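GCN5-related N-acetyltransferase (Kribbella flavida, PDB 4MY0) binds acetyl-coenzyme A and probably transfers its acetyl group to an amine, perhaps that of an aminoglycoside. Local coordinates at residues D19-V24 against V63-I68. Numbering follows the deposited sequence.
Sequences DDVLRV and VAAARI
V21 and V24, one turn apart on helix 18-26, rest on the start of strand 61-75 through van der Waals contacts; no hydrogen bond or salt bridge joins the two segments. V21 straddles the methyl of A65, which points at the helix: CG1 lies 3.8 Å from A65 CB and CG2 4.0 Å from the same atom, so both branches rest on a single methyl. The small alanine is consistent with the helix lying close here, the CA atoms of V21 and A65 being 6.6 Å apart. F53 touches both residues, and W40 of helix 34-49 packs on V21, completing a buried apolar layer on this face of the strand.

On this strand V24 meets backbone rather than side chain; it also packs on V89 of strand 78-90. Its CG1, anti to the backbone N (chi1 -178°), reaches to 4.0 Å from the carbonyl oxygen V63 O, while the side chains of V63 and A64 point away from the helix. V63 and A64 form a classic beta bulge opposite V56 of the adjoining strand 53-58.

One ion pair lies within the helix: R23 NH2 meets D20 OD1 at 2.7 Å, a salt bridge whose hydrogen bond is weak because it is strongly bent (116°). D19 forms another with R37.

On the other face of the strand, A64 and A66 pack against helix 99-113. This helix-on-strand packing belongs to the N-terminal GNAT domain, close to its cofactor site: the side chains of V63 and V24 lie about 5 and 6 Å from those of V90 and R95, respectively, which bind acetyl-CoA.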
loop_
_atom_site.group_PDB
_atom_site.type_symbol
_atom_site.label_atom_id
_atom_site.label_comp_id
_atom_site.label_asym_id
_atom_site.label_seq_id
_atom_site.Cartn_x
_atom_site.Cartn_y
_atom_site.Cartn_z
ATOM N N ASP C 19 14.078 30.929 -21.088
ATOM C CA ASP C 19 12.758 31.032 -20.464
ATOM C C ASP C 19 11.705 30.302 -21.302
ATOM O O ASP C 19 10.832 29.610 -20.764
ATOM C CB ASP C 19 12.367 32.497 -20.274
ATOM C CG ASP C 19 13.188 33.181 -19.204
ATOM O OD1 ASP C 19 13.540 32.510 -18.214
ATOM O OD2 ASP C 19 13.479 34.390 -19.352
ATOM N N ASP C 20 11.808 30.444 -22.620
ATOM C CA ASP C 20 10.910 29.739 -23.539
ATOM C C ASP C 20 11.133 28.222 -23.521
ATOM O O ASP C 20 10.166 27.444 -23.542
ATOM C CB ASP C 20 11.048 30.291 -24.959
ATOM C CG ASP C 20 10.655 31.757 -25.051
ATOM O OD1 ASP C 20 9.443 32.031 -25.199
ATOM O OD2 ASP C 20 11.552 32.632 -24.967
ATOM N N VAL C 21 12.395 27.794 -23.486
ATOM C CA VAL C 21 12.676 26.361 -23.379
ATOM C C VAL C 21 12.071 25.819 -22.085
ATOM O O VAL C 21 11.487 24.737 -22.076
ATOM C CB VAL C 21 14.181 26.069 -23.428
ATOM C CG1 VAL C 21 14.445 24.595 -23.115
ATOM C CG2 VAL C 21 14.745 26.442 -24.805
ATOM N N LEU C 22 12.191 26.589 -21.000
ATOM C CA LEU C 22 11.589 26.198 -19.723
ATOM C C LEU C 22 10.071 26.008 -19.794
ATOM O O LEU C 22 9.540 25.113 -19.128
ATOM C CB LEU C 22 11.937 27.192 -18.615
ATOM C CG LEU C 22 13.345 27.027 -18.054
ATOM C CD1 LEU C 22 13.646 28.130 -17.061
ATOM C CD2 LEU C 22 13.496 25.663 -17.406
ATOM N N ARG C 23 9.378 26.840 -20.582
ATOM C CA ARG C 23 7.939 26.648 -20.793
ATOM C C ARG C 23 7.674 25.304 -21.446
ATOM O O ARG C 23 6.803 24.554 -21.006
ATOM C CB ARG C 23 7.334 27.749 -21.672
ATOM C CG ARG C 23 5.792 27.636 -21.800
ATOM C CD ARG C 23 5.255 28.032 -23.184
ATOM N NE ARG C 23 5.764 29.337 -23.601
ATOM C CZ ARG C 23 6.623 29.524 -24.600
ATOM N NH1 ARG C 23 7.053 28.495 -25.317
ATOM N NH2 ARG C 23 7.037 30.749 -24.896
ATOM N N VAL C 24 8.419 24.998 -22.505
ATOM C CA VAL C 24 8.229 23.733 -23.201
ATOM C C VAL C 24 8.572 22.558 -22.276
ATOM O O VAL C 24 7.909 21.520 -22.286
ATOM C CB VAL C 24 9.077 23.659 -24.484
ATOM C CG1 VAL C 24 8.809 22.343 -25.227
ATOM C CG2 VAL C 24 8.777 24.838 -25.377
ATOM N N VAL C 63 9.632 25.842 -29.963
ATOM C CA VAL C 63 8.612 24.795 -30.022
ATOM C C VAL C 63 9.206 23.433 -29.588
ATOM O O VAL C 63 8.485 22.489 -29.225
ATOM C CB VAL C 63 8.033 24.820 -31.462
ATOM C CG1 VAL C 63 7.687 23.463 -31.982
ATOM C CG2 VAL C 63 6.861 25.810 -31.544
ATOM N N ALA C 64 10.536 23.347 -29.589
ATOM C CA ALA C 64 11.227 22.106 -29.207
ATOM C C ALA C 64 12.681 22.387 -28.831
ATOM O O ALA C 64 13.265 23.391 -29.265
ATOM C CB ALA C 64 11.157 21.073 -30.343
ATOM N N ALA C 65 13.274 21.521 -28.019
ATOM C CA ALA C 65 14.662 21.753 -27.598
ATOM C C ALA C 65 15.323 20.465 -27.125
ATOM O O ALA C 65 14.646 19.549 -26.676
ATOM C CB ALA C 65 14.722 22.829 -26.491
ATOM N N ALA C 66 16.645 20.406 -27.238
ATOM C CA ALA C 66 17.420 19.258 -26.779
ATOM C C ALA C 66 18.832 19.727 -26.545
ATOM O O ALA C 66 19.299 20.673 -27.200
ATOM C CB ALA C 66 17.413 18.146 -27.813
ATOM N N ARG C 67 19.526 19.096 -25.608
ATOM C CA ARG C 67 20.918 19.463 -25.375
ATOM C C ARG C 67 21.857 18.261 -25.441
ATOM O O ARG C 67 21.430 17.103 -25.351
ATOM C CB ARG C 67 21.081 20.249 -24.065
ATOM C CG ARG C 67 20.711 19.488 -22.818
ATOM C CD ARG C 67 20.424 20.430 -21.642
ATOM N NE ARG C 67 19.306 19.925 -20.850
ATOM C CZ ARG C 67 19.429 19.185 -19.751
ATOM N NH1 ARG C 67 18.342 18.771 -19.121
ATOM N NH2 ARG C 67 20.632 18.860 -19.278
ATOM N N ILE C 68 23.138 18.556 -25.617
ATOM C CA ILE C 68 24.152 17.535 -25.796
ATOM C C ILE C 68 25.219 17.635 -24.709
ATOM O O ILE C 68 25.950 18.616 -24.660
ATOM C CB ILE C 68 24.838 17.729 -27.161
ATOM C CG1 ILE C 68 23.800 17.719 -28.278
ATOM C CG2 ILE C 68 25.898 16.650 -27.416
ATOM C CD1 ILE C 68 24.396 18.022 -29.630
#